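Local structure of putative sugar ABC transporter (5ULB) at residues Glu175-Gly180 with Gly195-Lys200; Ala143-Leu148 with Ala161-Leu166; Gln134-Phe139 with Lys168-Ile173. The protein probably serves as the periplasmic sugar-binding component of an ABC transporter and holds a 5-methylseleno-ribofuranose, the selenium analogue of methylthioribose, between its two lobes. One frame throughout, in Å; residues are numbered along the deposited sequence. Where two conformers were deposited one is given.

How the contacts relate
All three contacts lie in one lobe of a type I periplasmic binding protein and gather at the 173-179 edge of its sheet. Contact 3, which spans the longest loop, joins the end of helix 124-138 to the turn after helix 154-169; contact 2, 143-148 with 161-166, is nested within it, their centres about 8 Å apart. Contact 1 follows in series, its centre about 14 Å from that of contact 2 and about 19 Å from that of contact 3. Contacts 1 and 2 pack helices on neighbouring parallel strands, 173-179 and 143-148, with side chains about 12 to 13 Å from the bound sugar, and a hydrogen bond between E175 and Y163 links them.

Contact 1: Glu175-Gly180 with Gly195-Lys200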
loop_
_atom_site.group_PDB
_atom_site.type_symbol
_atom_site.label_atom_id
_atom_site.label_comp_id
_atom_site.label_asym_id
_atom_site.label_seq_id
_atom_site.Cartn_x
_atom_site.Cartn_y
_atom_site.Cartn_z
ATOM N N GLU A 175 -20.064 -11.609 10.549
ATOM C CA GLU A 175 -19.862 -10.264 10.111
ATOM C C GLU A 175 -21.162 -9.501 10.346
ATOM O O GLU A 175 -22.164 -9.744 9.690
ATOM C CB GLU A 175 -19.539 -10.232 8.645
ATOM C CG GLU A 175 -19.281 -8.824 8.114
ATOM C CD GLU A 175 -19.207 -8.745 6.598
ATOM O OE1 GLU A 175 -18.336 -9.404 6.011
ATOM O OE2 GLU A 175 -20.002 -7.980 5.939
ATOM N N LEU A 176 -21.108 -8.576 11.272
ATOM C CA LEU A 176 -22.300 -7.734 11.569
ATOM C C LEU A 176 -22.545 -6.761 10.431
ATOM O O LEU A 176 -23.707 -6.531 10.069
ATOM C CB LEU A 176 -22.164 -7.058 12.918
ATOM C CG LEU A 176 -22.062 -7.905 14.125
ATOM C CD1 LEU A 176 -21.677 -7.015 15.284
ATOM C CD2 LEU A 176 -23.258 -8.747 14.338
ATOM N N GLU A 177 -21.482 -6.094 9.953
ATOM C CA GLU A 177 -21.528 -5.045 8.957
ATOM C C GLU A 177 -20.158 -4.884 8.363
ATOM O O GLU A 177 -19.152 -5.175 9.000
ATOM C CB GLU A 177 -21.964 -3.675 9.664
ATOM C CG GLU A 177 -22.586 -2.741 8.711
ATOM C CD GLU A 177 -23.375 -1.666 9.399
ATOM O OE1 GLU A 177 -23.348 -0.590 8.746
ATOM O OE2 GLU A 177 -24.111 -1.908 10.461
ATOM N N SER A 178 -20.162 -4.310 7.152
ATOM C CA SER A 178 -18.986 -3.808 6.510
ATOM C C SER A 178 -19.136 -2.304 6.203
ATOM O O SER A 178 -20.186 -1.926 5.714
ATOM C CB SER A 178 -18.727 -4.614 5.233
ATOM O OG SER A 178 -17.461 -4.246 4.654
ATOM N N ILE A 179 -18.093 -1.562 6.461
ATOM C CA ILE A 179 -18.044 -0.116 6.358
ATOM C C ILE A 179 -16.848 0.275 5.613
ATOM O O ILE A 179 -15.765 -0.290 5.852
ATOM C CB ILE A 179 -17.740 0.532 7.819
ATOM C CG1 ILE A 179 -18.879 0.424 8.684
ATOM C CG2 ILE A 179 -17.213 2.012 7.786
ATOM C CD1 ILE A 179 -18.542 0.709 10.149
ATOM N N GLY A 180 -16.931 1.331 4.765
ATOM C CA GLY A 180 -15.746 1.944 4.233
ATOM C C GLY A 180 -15.988 2.679 2.921
ATOM O O GLY A 180 -16.666 2.157 2.085
ATOM N N GLY A 195 -18.773 5.036 14.846
ATOM C CA GLY A 195 -19.554 5.475 16.009
ATOM C C GLY A 195 -21.013 5.062 15.922
ATOM O O GLY A 195 -21.610 4.647 16.934
ATOM N N ALA A 196 -21.620 5.156 14.722
ATOM C CA ALA A 196 -23.003 4.770 14.607
ATOM C C ALA A 196 -23.184 3.241 14.719
ATOM O O ALA A 196 -24.186 2.789 15.302
ATOM C CB ALA A 196 -23.580 5.275 13.265
ATOM N N VAL A 197 -22.230 2.445 14.213
ATOM C CA VAL A 197 -22.311 0.983 14.332
ATOM C C VAL A 197 -22.180 0.614 15.832
ATOM O O VAL A 197 -22.898 -0.290 16.333
ATOM C CB VAL A 197 -21.256 0.299 13.466
ATOM C CG1 VAL A 197 -21.366 -1.177 13.675
ATOM C CG2 VAL A 197 -21.635 0.525 12.061
ATOM N N LEU A 198 -21.302 1.303 16.566
ATOM C CA LEU A 198 -21.141 1.063 18.004
ATOM C C LEU A 198 -22.452 1.329 18.774
ATOM O O LEU A 198 -22.784 0.682 19.790
ATOM C CB LEU A 198 -20.062 1.914 18.555
ATOM C CG LEU A 198 -18.640 1.610 18.066
ATOM C CD1 LEU A 198 -17.648 2.639 18.599
ATOM C CD2 LEU A 198 -18.159 0.231 18.530
ATOM N N ALA A 199 -23.220 2.297 18.266
ATOM C CA ALA A 199 -24.514 2.591 18.911
ATOM C C ALA A 199 -25.571 1.562 18.647
ATOM O O ALA A 199 -26.481 1.352 19.465
ATOM C CB ALA A 199 -24.972 3.950 18.445
ATOM N N LYS A 200 -25.496 0.906 17.481
ATOM C CA LYS A 200 -26.421 -0.173 17.143
ATOM C C LYS A 200 -26.111 -1.487 17.883
ATOM O O LYS A 200 -27.059 -2.263 18.153
ATOM C CB LYS A 200 -26.406 -0.457 15.631
ATOM C CG LYS A 200 -27.038 0.587 14.807
ATOM C CD LYS A 200 -27.252 0.248 13.326
ATOM C CE LYS A 200 -26.012 -0.249 12.680
ATOM N NZ LYS A 200 -26.354 -0.511 11.269
#
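Strand 175-179 and helix 195-200 run nearly antiparallel, at 164°, their axes 10.5 Å apart where they come closest; the CA atoms of E177 and V197 are the closest CA pair, at 8.1 Å. This is a helix packed on the outermost strand of the alpha/beta sheet in a periplasmic binding protein, with the helix following the strand in the chain. V197, a compact beta-branched residue, fits the buried face of the helix: its CG2 lies 3.6 Å from CD1 of I179 in the conformer given, the two side chains lying alongside and pointing contrary ways. V197 also leans on I146 of the adjacent strand. On the solvent side the contact turns polar. E177 carries its CG anti to the backbone N (chi1 -155°) and stays extended beyond it, which brings the carboxylate over V197, with OE2 of E177 3.8 Å from CG2 of V197. The chain of K200, bent at chi3, meets it at about a right angle. Glutamate and lysine suit this place because both are long enough for their charged ends to meet across V197. NZ of K200 reaches OE2 of E177 at 2.8 Å, on the syn lone pair, in a salt bridge.

Contact 2: Ala143-Leu148 with Ala161-Leu166; sequences ANIIKL and AAYQAL
Y163 reaches from helix 154-169 to I145 and K147 on strand 143-148, within the beta-alpha-beta unit that strand 173-179 completes. The tight part is the phenol ring. K147 crosses one face, its CD 3.9 Å from the centroid of the Y163 ring and 20° off the normal in a CH-pi contact, while its CE comes to 3.5 Å from CE2 of Y163. The bend at chi3 lays CD and CE over the ring, and the bend at chi4 turns NZ off it to S178 and Q160, which give the buried ammonium two hydrogen-bond partners. Lysine thus offers both an apolar chain for the ring and a charge that reaches past it. I145, purely apolar, meets the ring edge near its plane, with CD1 4.0 Å from CE1 of Y163. F132 meets the ring edge-to-face, and W210 also packs against it. Tyrosine suits this site because it bridges helix and sheet with an apolar ring while its hydroxyl finds a polar partner. The outer side is looser: A161, Q164 and A165 are exposed, and the Q164 side chain stays 5.7 Å from the strand. OH of Y163 lies 3.8 Å from CD1 of I145 and is hydrogen-bonded to OE1 of E175.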
loop_
_atom_site.group_PDB
_atom_site.type_symbol
_atom_site.label_atom_id
_atom_site.label_comp_id
_atom_site.label_asym_id
_atom_site.label_seq_id
_atom_site.Cartn_x
_atom_site.Cartn_y
_atom_site.Cartn_z
ATOM N N ALA A 143 -16.678 -14.961 17.069
ATOM C CA ALA A 143 -16.605 -13.496 17.256
ATOM C C ALA A 143 -17.640 -12.855 16.388
ATOM O O ALA A 143 -17.855 -13.251 15.209
ATOM C CB ALA A 143 -15.206 -13.026 16.849
ATOM N N ASN A 144 -18.212 -11.785 16.941
ATOM C CA ASN A 144 -19.035 -10.815 16.130
ATOM C C ASN A 144 -18.107 -9.695 15.682
ATOM O O ASN A 144 -17.492 -9.075 16.565
ATOM C CB ASN A 144 -20.169 -10.297 17.007
ATOM C CG ASN A 144 -21.134 -11.403 17.363
ATOM O OD1 ASN A 144 -21.540 -12.161 16.453
ATOM N ND2 ASN A 144 -21.465 -11.534 18.667
ATOM N N ILE A 145 -18.006 -9.444 14.387
ATOM C CA ILE A 145 -16.998 -8.498 13.845
ATOM C C ILE A 145 -17.651 -7.436 13.011
ATOM O O ILE A 145 -18.718 -7.628 12.413
ATOM C CB ILE A 145 -15.887 -9.218 13.118
ATOM C CG1 ILE A 145 -16.311 -9.811 11.800
ATOM C CG2 ILE A 145 -15.287 -10.309 14.047
ATOM C CD1 ILE A 145 -15.195 -10.287 10.964
ATOM N N ILE A 146 -16.870 -6.342 12.875
ATOM C CA ILE A 146 -17.110 -5.368 11.800
ATOM C C ILE A 146 -15.906 -5.484 10.848
ATOM O O ILE A 146 -14.793 -5.560 11.315
ATOM C CB ILE A 146 -17.191 -3.897 12.389
ATOM C CG1 ILE A 146 -18.170 -3.807 13.547
ATOM C CG2 ILE A 146 -17.514 -2.936 11.294
ATOM C CD1 ILE A 146 -19.514 -4.248 13.271
ATOM N N LYS A 147 -16.186 -5.384 9.554
ATOM C CA LYS A 147 -15.146 -5.321 8.533
ATOM C C LYS A 147 -15.109 -3.857 8.011
ATOM O O LYS A 147 -16.118 -3.261 7.739
ATOM C CB LYS A 147 -15.518 -6.290 7.380
ATOM C CG LYS A 147 -14.568 -6.199 6.178
ATOM C CD LYS A 147 -14.733 -7.355 5.255
ATOM C CE LYS A 147 -16.016 -7.545 4.568
ATOM N NZ LYS A 147 -16.276 -6.664 3.525
ATOM N N LEU A 148 -13.864 -3.383 7.892
ATOM C CA LEU A 148 -13.632 -2.038 7.234
ATOM C C LEU A 148 -12.997 -2.341 5.894
ATOM O O LEU A 148 -11.911 -2.925 5.806
ATOM C CB LEU A 148 -12.720 -1.167 8.058
ATOM C CG LEU A 148 -12.965 -1.158 9.585
ATOM C CD1 LEU A 148 -11.902 -0.359 10.334
ATOM C CD2 LEU A 148 -14.355 -0.642 9.923
ATOM N N ALA A 161 -11.749 -11.977 -1.011
ATOM C CA ALA A 161 -11.815 -13.425 -1.389
ATOM C C ALA A 161 -11.146 -14.266 -0.277
ATOM O O ALA A 161 -11.688 -15.309 0.119
ATOM C CB ALA A 161 -11.193 -13.694 -2.731
ATOM N N ALA A 162 -9.982 -13.792 0.169
ATOM C CA ALA A 162 -9.291 -14.545 1.217
ATOM C C ALA A 162 -10.095 -14.565 2.516
ATOM O O ALA A 162 -10.136 -15.584 3.265
ATOM C CB ALA A 162 -7.893 -13.995 1.429
ATOM N N TYR A 163 -10.701 -13.440 2.875
ATOM C CA TYR A 163 -11.582 -13.318 4.007
ATOM C C TYR A 163 -12.761 -14.260 3.898
ATOM O O TYR A 163 -13.113 -14.957 4.904
ATOM C CB TYR A 163 -11.994 -11.866 4.125
ATOM C CG TYR A 163 -13.199 -11.557 5.024
ATOM C CD1 TYR A 163 -13.084 -11.455 6.430
ATOM C CD2 TYR A 163 -14.424 -11.326 4.452
ATOM C CE1 TYR A 163 -14.204 -11.076 7.161
ATOM C CE2 TYR A 163 -15.541 -10.983 5.228
ATOM C CZ TYR A 163 -15.361 -10.852 6.598
ATOM O OH TYR A 163 -16.413 -10.469 7.382
ATOM N N GLN A 164 -13.431 -14.317 2.742
ATOM C CA GLN A 164 -14.581 -15.207 2.603
ATOM C C GLN A 164 -14.149 -16.677 2.805
ATOM O O GLN A 164 -14.905 -17.440 3.408
ATOM C CB GLN A 164 -15.246 -15.039 1.276
ATOM C CG GLN A 164 -16.051 -13.761 1.121
ATOM C CD GLN A 164 -17.301 -13.650 2.014
ATOM O OE1 GLN A 164 -17.699 -12.511 2.428
ATOM N NE2 GLN A 164 -17.914 -14.770 2.284
ATOM N N ALA A 165 -12.936 -17.046 2.331
ATOM C CA ALA A 165 -12.483 -18.390 2.649
ATOM C C ALA A 165 -12.328 -18.683 4.124
ATOM O O ALA A 165 -12.654 -19.801 4.617
ATOM C CB ALA A 165 -11.248 -18.683 1.827
ATOM N N LEU A 166 -11.834 -17.703 4.886
ATOM C CA LEU A 166 -11.734 -17.894 6.328
ATOM C C LEU A 166 -13.069 -17.887 7.015
ATOM O O LEU A 166 -13.247 -18.601 8.049
ATOM C CB LEU A 166 -10.814 -16.844 6.950
ATOM C CG LEU A 166 -9.354 -17.026 6.528
ATOM C CD1 LEU A 166 -8.448 -15.886 6.977
ATOM C CD2 LEU A 166 -8.752 -18.383 7.000
#

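Contact 3: Gln134-Phe139 with Lys168-Ile173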
loop_
_atom_site.group_PDB
_atom_site.type_symbol
_atom_site.label_atom_id
_atom_site.label_comp_id
_atom_site.label_asym_id
_atom_site.label_seq_id
_atom_site.Cartn_x
_atom_site.Cartn_y
_atom_site.Cartn_z
ATOM N N GLN A 134 -5.259 -13.890 12.757
ATOM C CA GLN A 134 -4.958 -13.630 14.181
ATOM C C GLN A 134 -6.199 -13.376 14.928
ATOM O O GLN A 134 -6.288 -13.802 16.092
ATOM C CB GLN A 134 -3.971 -12.503 14.338
ATOM C CG GLN A 134 -3.357 -12.449 15.732
ATOM C CD GLN A 134 -2.483 -13.645 16.101
ATOM O OE1 GLN A 134 -1.625 -14.077 15.246
ATOM N NE2 GLN A 134 -2.760 -14.226 17.206
ATOM N N LEU A 135 -7.154 -12.692 14.342
ATOM C CA LEU A 135 -8.451 -12.465 14.967
ATOM C C LEU A 135 -9.120 -13.820 15.298
ATOM O O LEU A 135 -9.628 -14.141 16.355
ATOM C CB LEU A 135 -9.298 -11.545 14.092
ATOM C CG LEU A 135 -10.657 -11.041 14.596
ATOM C CD1 LEU A 135 -11.114 -9.934 13.663
ATOM C CD2 LEU A 135 -11.696 -12.112 14.617
ATOM N N VAL A 136 -9.106 -14.695 14.293
ATOM C CA VAL A 136 -9.719 -16.024 14.457
ATOM C C VAL A 136 -9.056 -16.738 15.586
ATOM O O VAL A 136 -9.746 -17.388 16.399
ATOM C CB VAL A 136 -9.623 -16.804 13.155
ATOM C CG1 VAL A 136 -10.033 -18.280 13.362
ATOM C CG2 VAL A 136 -10.489 -16.148 12.008
ATOM N N LYS A 137 -7.718 -16.771 15.613
ATOM C CA LYS A 137 -6.946 -17.473 16.658
ATOM C C LYS A 137 -7.322 -16.850 18.023
ATOM O O LYS A 137 -7.613 -17.572 18.983
ATOM C CB LYS A 137 -5.490 -17.261 16.412
ATOM C CG LYS A 137 -4.885 -18.032 15.271
ATOM C CD LYS A 137 -3.355 -17.737 15.112
ATOM C CE LYS A 137 -2.766 -18.511 13.962
ATOM N NZ LYS A 137 -1.402 -18.163 13.703
ATOM N N ASP A 138 -7.305 -15.539 18.138
ATOM C CA ASP A 138 -7.498 -14.854 19.435
ATOM C C ASP A 138 -8.896 -15.098 19.996
ATOM O O ASP A 138 -9.054 -15.109 21.159
ATOM C CB ASP A 138 -7.271 -13.395 19.295
ATOM C CG ASP A 138 -5.773 -13.043 19.104
ATOM O OD1 ASP A 138 -4.877 -13.914 19.209
ATOM O OD2 ASP A 138 -5.474 -11.780 18.913
ATOM N N PHE A 139 -9.901 -15.299 19.113
ATOM C CA PHE A 139 -11.267 -15.504 19.528
ATOM C C PHE A 139 -11.726 -16.977 19.414
ATOM O O PHE A 139 -12.914 -17.294 19.574
ATOM C CB PHE A 139 -12.197 -14.527 18.813
ATOM C CG PHE A 139 -12.033 -13.135 19.300
ATOM C CD1 PHE A 139 -12.750 -12.683 20.370
ATOM C CD2 PHE A 139 -11.108 -12.329 18.760
ATOM C CE1 PHE A 139 -12.549 -11.389 20.881
ATOM C CE2 PHE A 139 -10.919 -11.055 19.274
ATOM C CZ PHE A 139 -11.621 -10.562 20.319
ATOM N N LYS A 168 -15.740 -19.169 5.709
ATOM C CA LYS A 168 -16.285 -20.499 5.388
ATOM C C LYS A 168 -15.636 -21.539 6.352
ATOM O O LYS A 168 -16.296 -22.479 6.871
ATOM C CB LYS A 168 -16.057 -20.825 3.954
ATOM C CG LYS A 168 -16.729 -22.060 3.507
ATOM C CD LYS A 168 -16.517 -22.314 1.968
ATOM C CE LYS A 168 -17.811 -22.132 1.178
ATOM N NZ LYS A 168 -18.827 -23.075 1.748
ATOM N N GLN A 169 -14.359 -21.344 6.678
ATOM C CA GLN A 169 -13.653 -22.291 7.560
ATOM C C GLN A 169 -14.167 -22.176 8.977
ATOM O O GLN A 169 -14.158 -23.177 9.672
ATOM C CB GLN A 169 -12.147 -22.013 7.550
ATOM C CG GLN A 169 -11.261 -22.432 6.456
ATOM C CD GLN A 169 -9.765 -22.182 6.772
ATOM O OE1 GLN A 169 -9.374 -21.938 7.843
ATOM N NE2 GLN A 169 -8.940 -22.416 5.777
ATOM N N ASN A 170 -14.628 -20.986 9.421
ATOM C CA ASN A 170 -14.916 -20.659 10.772
ATOM C C ASN A 170 -16.302 -20.084 10.915
ATOM O O ASN A 170 -16.529 -18.834 10.977
ATOM C CB ASN A 170 -13.913 -19.688 11.289
ATOM C CG ASN A 170 -12.524 -20.190 11.223
ATOM O OD1 ASN A 170 -12.162 -21.079 12.017
ATOM N ND2 ASN A 170 -11.735 -19.741 10.282
ATOM N N PRO A 171 -17.291 -20.948 10.935
ATOM C CA PRO A 171 -18.727 -20.415 10.867
ATOM C C PRO A 171 -19.157 -19.705 12.099
ATOM O O PRO A 171 -20.153 -19.033 12.047
ATOM C CB PRO A 171 -19.598 -21.637 10.672
ATOM C CG PRO A 171 -18.654 -22.701 10.793
ATOM C CD PRO A 171 -17.245 -22.383 10.849
ATOM N N GLY A 172 -18.402 -19.746 13.170
ATOM C CA GLY A 172 -18.701 -18.953 14.331
ATOM C C GLY A 172 -18.202 -17.520 14.273
ATOM O O GLY A 172 -18.418 -16.766 15.230
ATOM N N ILE A 173 -17.656 -17.093 13.154
ATOM C CA ILE A 173 -17.346 -15.683 12.916
ATOM C C ILE A 173 -18.528 -15.078 12.195
ATOM O O ILE A 173 -18.954 -15.563 11.163
ATOM C CB ILE A 173 -16.078 -15.448 12.114
ATOM C CG1 ILE A 173 -14.842 -16.112 12.740
ATOM C CG2 ILE A 173 -15.850 -13.944 11.959
ATOM C CD1 ILE A 173 -14.401 -15.602 14.067
#
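L135 and V136, near the end of helix 124-138, pack against N170 and I173 in the turn that carries the chain from helix 154-169 into strand 173-179. One residue earlier, Q134 faces another way and braces its own helix: its NE2 gives a hydrogen bond of 2.9 Å to OD1 of D138, one turn on, nearly in the amide plane but from above the carboxylate plane. The first bond of the L135 side chain does not aim at the turn, yet leucine is long enough for CD2 to come within 4.4 Å of CD1 of I173. V136 carries more of the interface. Its CG1, anti to the backbone N (chi1 170°), lies over the flat face of the N170 amide, 3.8 Å from OD1 of N170, while CG2 of V136 stands 4.4 Å from CG1 of I173. Further along, D138 sends OD2 to the hydroxyl of Y235, a tie to the sheet, and the F139 ring leads away from the turn. On the other side N170 opens a type I beta turn, closed by the bond from I173 N to N170 O; P171, with phi -70°, suits its second position. ND2 of N170 is bonded to O of L166. The two segments therefore meet by van der Waals contact alone, the N170 amide having its polar partner in its own helix.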